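Local coordinates for methyltransferase FkbM (Methylobacillus flagellatus KT, PDB 2PY6), which probably transfers methyl groups as a member of the FkbM methyltransferase family, though its substrate is not known, at residues K61-H66 with D400-C405; W256-D261 with R326-I331. All coordinates share one frame; numbering follows the deposited sequence.

Interaction 1 (K61-H66 with D400-C405)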
loop_
_atom_site.group_PDB
_atom_site.type_symbol
_atom_site.label_atom_id
_atom_site.label_comp_id
_atom_site.label_asym_id
_atom_site.label_seq_id
_atom_site.Cartn_x
_atom_site.Cartn_y
_atom_site.Cartn_z
ATOM N N LYS A 61 -15.743 9.035 0.199
ATOM C CA LYS A 61 -14.518 9.642 -0.279
ATOM C C LYS A 61 -14.781 10.554 -1.477
ATOM O O LYS A 61 -13.854 10.785 -2.252
ATOM C CB LYS A 61 -13.511 8.543 -0.706
ATOM C CG LYS A 61 -12.970 7.656 0.416
ATOM N N GLY A 62 -15.998 11.088 -1.632
ATOM C CA GLY A 62 -16.329 11.892 -2.826
ATOM C C GLY A 62 -16.742 13.312 -2.489
ATOM O O GLY A 62 -16.148 13.931 -1.624
ATOM N N PHE A 63 -17.752 13.832 -3.184
ATOM C CA PHE A 63 -18.296 15.174 -2.926
ATOM C C PHE A 63 -19.386 15.173 -1.816
ATOM O O PHE A 63 -20.068 16.170 -1.628
ATOM C CB PHE A 63 -18.906 15.746 -4.236
ATOM C CG PHE A 63 -17.888 16.250 -5.279
ATOM C CD1 PHE A 63 -16.589 15.736 -5.380
ATOM C CD2 PHE A 63 -18.294 17.182 -6.232
ATOM C CE1 PHE A 63 -15.706 16.205 -6.359
ATOM C CE2 PHE A 63 -17.421 17.649 -7.215
ATOM C CZ PHE A 63 -16.125 17.159 -7.277
ATOM N N GLY A 64 -19.560 14.075 -1.073
ATOM C CA GLY A 64 -20.605 13.999 -0.023
ATOM C C GLY A 64 -20.428 14.981 1.127
ATOM O O GLY A 64 -21.402 15.306 1.848
ATOM N N ALA A 65 -19.176 15.432 1.300
ATOM C CA ALA A 65 -18.802 16.405 2.317
ATOM C C ALA A 65 -19.383 17.754 1.952
ATOM O O ALA A 65 -19.692 18.535 2.848
ATOM C CB ALA A 65 -17.272 16.506 2.452
ATOM N N HIS A 66 -19.536 18.011 0.647
ATOM C CA HIS A 66 -20.122 19.263 0.181
ATOM C C HIS A 66 -21.621 19.356 0.492
ATOM O O HIS A 66 -22.124 20.463 0.698
ATOM C CB HIS A 66 -19.879 19.492 -1.310
ATOM C CG HIS A 66 -18.439 19.685 -1.675
ATOM N ND1 HIS A 66 -17.703 20.772 -1.252
ATOM C CD2 HIS A 66 -17.620 18.965 -2.480
ATOM C CE1 HIS A 66 -16.483 20.698 -1.755
ATOM N NE2 HIS A 66 -16.406 19.610 -2.506
ATOM N N ASP A 400 -12.752 15.310 -14.408
ATOM C CA ASP A 400 -13.742 15.984 -13.583
ATOM C C ASP A 400 -13.898 17.410 -14.112
ATOM O O ASP A 400 -13.562 17.671 -15.264
ATOM C CB ASP A 400 -13.311 15.893 -12.105
ATOM C CG ASP A 400 -14.499 15.988 -11.148
ATOM O OD1 ASP A 400 -15.436 16.767 -11.443
ATOM O OD2 ASP A 400 -14.496 15.309 -10.103
ATOM N N ARG A 401 -14.399 18.338 -13.305
ATOM C CA ARG A 401 -14.663 19.705 -13.795
ATOM C C ARG A 401 -13.480 20.654 -13.724
ATOM O O ARG A 401 -13.523 21.769 -14.234
ATOM C CB ARG A 401 -15.954 20.278 -13.162
ATOM C CG ARG A 401 -16.062 20.269 -11.673
ATOM C CD ARG A 401 -17.470 20.585 -11.215
ATOM N NE ARG A 401 -17.847 21.971 -11.458
ATOM C CZ ARG A 401 -19.017 22.497 -11.112
ATOM N NH1 ARG A 401 -19.932 21.760 -10.505
ATOM N NH2 ARG A 401 -19.256 23.777 -11.364
ATOM N N TRP A 402 -12.364 20.161 -13.215
ATOM C CA TRP A 402 -11.166 20.968 -13.070
ATOM C C TRP A 402 -10.314 20.949 -14.342
ATOM O O TRP A 402 -10.291 19.981 -15.084
ATOM C CB TRP A 402 -10.291 20.416 -11.934
ATOM C CG TRP A 402 -11.064 19.756 -10.820
ATOM C CD1 TRP A 402 -10.921 18.463 -10.365
ATOM C CD2 TRP A 402 -12.160 20.320 -10.082
ATOM N NE1 TRP A 402 -11.817 18.219 -9.355
ATOM C CE2 TRP A 402 -12.596 19.335 -9.168
ATOM C CE3 TRP A 402 -12.798 21.566 -10.094
ATOM C CZ2 TRP A 402 -13.639 19.559 -8.277
ATOM C CZ3 TRP A 402 -13.832 21.790 -9.198
ATOM C CH2 TRP A 402 -14.245 20.789 -8.311
ATOM N N ASP A 403 -9.605 22.047 -14.530
ATOM C CA ASP A 403 -8.600 22.250 -15.542
ATOM C C ASP A 403 -9.037 22.307 -16.991
ATOM O O ASP A 403 -8.397 21.740 -17.872
ATOM C CB ASP A 403 -7.397 21.314 -15.317
ATOM C CG ASP A 403 -6.722 21.542 -13.945
ATOM O OD1 ASP A 403 -6.299 22.703 -13.632
ATOM O OD2 ASP A 403 -6.580 20.535 -13.225
ATOM N N THR A 404 -10.122 23.037 -17.196
ATOM C CA THR A 404 -10.494 23.508 -18.492
ATOM C C THR A 404 -9.516 24.685 -18.636
ATOM O O THR A 404 -9.392 25.483 -17.733
ATOM C CB THR A 404 -11.960 23.986 -18.504
ATOM O OG1 THR A 404 -12.802 22.888 -18.152
ATOM C CG2 THR A 404 -12.338 24.486 -19.854
ATOM N N CYS A 405 -8.776 24.747 -19.734
ATOM C CA CYS A 405 -7.760 25.737 -19.919
ATOM C C CYS A 405 -7.824 26.400 -21.281
ATOM O O CYS A 405 -7.909 25.724 -22.289
ATOM C CB CYS A 405 -6.400 25.021 -19.793
ATOM S SG CYS A 405 -4.977 26.111 -19.773
#
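Phe63 reaches across from the turn that leads into helix 64-68 and touches Asp400 and Trp402 with the far end of its ring. Starting at CB, the methylene lies in the plane of the His66 ring, at its edge. CG stands anti to the carbonyl carbon (chi1 -76°), which sends the ring outward to the second segment. CE1 then comes to 4.0 Å from Asp400 OD2, and CZ, at the tip, is 3.7 Å from that oxygen and 3.6 Å from Trp402 CZ2. Ring and carboxylate planes are only 11° apart, yet both the oxygen and the indole carbon meet the ring obliquely. The contact joins two lobes: strand 54-58, just before Phe63, belongs to a six-stranded sheet, and strand 404-408 to the seven-stranded Rossmann-like methyltransferase sheet. Asp400 OD1 accepts from Arg401 N on its anti side (2.6 Å), bent to 137°, and also pairs with Arg121, which makes a cation-pi contact with Phe63. With an alanine at Asp400, Arg121 would probably lose this carboxylate partner and a gap would open beside the Phe63 ring tip. Arg401 CG lies over one face of the Trp402 indole, near the rim, while the Arg401 guanidinium forms a salt bridge with Glu144.

Interaction 2 (W256-D261 with R326-I331)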
loop_
_atom_site.group_PDB
_atom_site.type_symbol
_atom_site.label_atom_id
_atom_site.label_comp_id
_atom_site.label_asym_id
_atom_site.label_seq_id
_atom_site.Cartn_x
_atom_site.Cartn_y
_atom_site.Cartn_z
ATOM N N TRP A 256 9.912 32.717 -13.709
ATOM C CA TRP A 256 9.459 33.482 -12.550
ATOM C C TRP A 256 8.265 32.757 -11.964
ATOM O O TRP A 256 7.194 32.726 -12.559
ATOM C CB TRP A 256 8.992 34.857 -12.938
ATOM C CG TRP A 256 9.982 35.723 -13.599
ATOM C CD1 TRP A 256 10.883 36.558 -12.988
ATOM C CD2 TRP A 256 10.136 35.914 -15.007
ATOM N NE1 TRP A 256 11.588 37.240 -13.931
ATOM C CE2 TRP A 256 11.143 36.885 -15.181
ATOM C CE3 TRP A 256 9.494 35.379 -16.141
ATOM C CZ2 TRP A 256 11.552 37.325 -16.446
ATOM C CZ3 TRP A 256 9.891 35.815 -17.380
ATOM C CH2 TRP A 256 10.935 36.759 -17.533
HETATM N N MSE A 257 8.460 32.143 -10.805
HETATM C CA MSE A 257 7.405 31.432 -10.119
HETATM C C MSE A 257 6.728 32.338 -9.073
HETATM O O MSE A 257 7.400 32.829 -8.161
HETATM C CB MSE A 257 7.974 30.178 -9.439
HETATM C CG MSE A 257 8.625 29.183 -10.374
HETATM SE SE MSE A 257 9.139 27.537 -9.497
HETATM C CE MSE A 257 7.892 26.700 -9.497
ATOM N N ILE A 258 5.405 32.505 -9.197
ATOM C CA ILE A 258 4.595 33.381 -8.322
ATOM C C ILE A 258 3.602 32.551 -7.536
ATOM O O ILE A 258 2.739 31.901 -8.123
ATOM C CB ILE A 258 3.821 34.450 -9.149
ATOM C CG1 ILE A 258 4.784 35.179 -10.121
ATOM C CG2 ILE A 258 3.096 35.453 -8.234
ATOM C CD1 ILE A 258 4.067 36.099 -11.057
ATOM N N GLU A 259 3.726 32.561 -6.203
ATOM C CA GLU A 259 2.839 31.794 -5.362
ATOM C C GLU A 259 2.688 32.455 -3.979
ATOM O O GLU A 259 3.694 32.638 -3.311
ATOM C CB GLU A 259 3.450 30.387 -5.214
ATOM C CG GLU A 259 2.767 29.518 -4.163
ATOM C CD GLU A 259 1.322 29.253 -4.485
ATOM O OE1 GLU A 259 0.986 28.951 -5.679
ATOM O OE2 GLU A 259 0.511 29.294 -3.536
ATOM N N PRO A 260 1.444 32.795 -3.536
ATOM C CA PRO A 260 1.308 33.453 -2.221
ATOM C C PRO A 260 1.186 32.566 -0.973
ATOM O O PRO A 260 1.476 33.050 0.114
ATOM C CB PRO A 260 0.006 34.252 -2.382
ATOM C CG PRO A 260 -0.827 33.421 -3.259
ATOM C CD PRO A 260 0.125 32.694 -4.201
ATOM N N ASP A 261 0.763 31.307 -1.110
ATOM C CA ASP A 261 0.514 30.443 0.052
ATOM C C ASP A 261 1.825 30.007 0.702
ATOM O O ASP A 261 2.702 29.482 0.022
ATOM C CB ASP A 261 -0.301 29.241 -0.377
ATOM C CG ASP A 261 -0.741 28.371 0.795
ATOM O OD1 ASP A 261 0.089 27.642 1.367
ATOM O OD2 ASP A 261 -1.951 28.368 1.088
ATOM N N ARG A 326 0.966 41.808 -6.138
ATOM C CA ARG A 326 1.699 42.670 -7.026
ATOM C C ARG A 326 1.292 42.330 -8.440
ATOM O O ARG A 326 0.864 41.193 -8.677
ATOM C CB ARG A 326 3.182 42.351 -6.886
ATOM C CG ARG A 326 3.752 42.537 -5.458
ATOM C CD ARG A 326 5.228 42.173 -5.466
ATOM N NE ARG A 326 5.980 43.054 -6.350
ATOM C CZ ARG A 326 7.193 42.797 -6.828
ATOM N NH1 ARG A 326 7.825 41.680 -6.542
ATOM N NH2 ARG A 326 7.772 43.683 -7.614
ATOM N N PRO A 327 1.410 43.297 -9.376
ATOM C CA PRO A 327 1.160 42.975 -10.768
ATOM C C PRO A 327 2.366 42.262 -11.396
ATOM O O PRO A 327 3.500 42.570 -11.047
ATOM C CB PRO A 327 0.929 44.354 -11.421
ATOM C CG PRO A 327 1.755 45.260 -10.615
ATOM C CD PRO A 327 1.724 44.722 -9.206
ATOM N N ILE A 328 2.085 41.330 -12.303
ATOM C CA ILE A 328 3.113 40.562 -13.045
ATOM C C ILE A 328 4.164 41.447 -13.729
ATOM O O ILE A 328 5.344 41.132 -13.673
ATOM C CB ILE A 328 2.442 39.615 -14.088
ATOM C CG1 ILE A 328 1.807 38.435 -13.357
ATOM C CG2 ILE A 328 3.463 39.057 -15.113
ATOM C CD1 ILE A 328 0.733 37.704 -14.124
ATOM N N ASP A 329 3.714 42.527 -14.368
ATOM C CA ASP A 329 4.575 43.481 -15.043
ATOM C C ASP A 329 5.627 44.069 -14.090
ATOM O O ASP A 329 6.700 44.427 -14.513
ATOM C CB ASP A 329 3.764 44.654 -15.630
ATOM C CG ASP A 329 2.930 44.277 -16.843
ATOM O OD1 ASP A 329 3.273 43.318 -17.546
ATOM O OD2 ASP A 329 1.941 44.988 -17.120
ATOM N N ASP A 330 5.310 44.199 -12.814
ATOM C CA ASP A 330 6.311 44.704 -11.808
ATOM C C ASP A 330 7.169 43.577 -11.214
ATOM O O ASP A 330 8.313 43.790 -10.869
ATOM C CB ASP A 330 5.651 45.528 -10.694
ATOM C CG ASP A 330 6.669 46.323 -9.872
ATOM O OD1 ASP A 330 7.500 47.047 -10.465
ATOM O OD2 ASP A 330 6.625 46.245 -8.630
ATOM N N ILE A 331 6.616 42.381 -11.106
ATOM C CA ILE A 331 7.338 41.220 -10.523
ATOM C C ILE A 331 8.495 40.759 -11.405
ATOM O O ILE A 331 9.595 40.472 -10.910
ATOM C CB ILE A 331 6.354 40.015 -10.283
ATOM C CG1 ILE A 331 5.305 40.364 -9.224
ATOM C CG2 ILE A 331 7.117 38.735 -9.872
ATOM C CD1 ILE A 331 4.084 39.399 -9.156
#
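Ile258, at the end of strand 254-258, meets Ile328 and Ile331 of the short helix 328-331 through apolar contact alone. Its CD1 does most of the touching: it lies 3.8 Å from Ile331 CD1, where the two side chains reach toward each other tip to tip, and 4.0 Å from Ile328 CG1, whose side chain crosses it at about a right angle. The CG2 branch of Ile258 adds a looser approach to Ile331 CD1. Ile258 holds CG1 anti to the carbonyl carbon (chi1 -50°) and extends onward to CD1 (chi2 173°), which carries that methyl up to both helix residues. All three isoleucines are buried. In the Rossmann-like methyltransferase fold, strand 254-258 runs parallel between 229-233 and 284-287, and here the helix following strand 322-326 packs against its C-terminal end. The polar groups bond within their own segment or to other parts of the chain. Pro327 O accepts from both Asp330 N (3.0 Å) and Ile331 N (3.1 Å), closing the single turn of this helix. Arg326 NH2 forms a salt bridge with Asp330 OD2 at 3.0 Å, nearly straight at 168°; the oxygen lies in the guanidinium plane but is approached from above the carboxylate plane. Ile331 CG1 sits over one guanidinium face, near the rim. On the other segment, Glu259 OE2 accepts from Asp261 N, while OE1 takes the backbone N-H of Ser236.

Interaction 1 spans 334 residues of chain and interaction 2 only 65, the second nested inside the loop closed by the first. Their centres are 27 Å apart and their nearest atoms about 12 Å, without touching. What they share is the seven-stranded sheet: 404-408 lies next to its 392-396 edge, and 254-258 next to its opposite edge, 284-287. Interaction 1 ties that sheet's lobe to the other one, whereas interaction 2 lies within the methyltransferase lobe. Bound molecules lie near interaction 2: the Ile258 side chain is about 4 Å from an unidentified ligand and the Ile331 side chain about 5 Å from an ethanediol, both probably from the crystallisation liquor, though such molecules can mark a pocket.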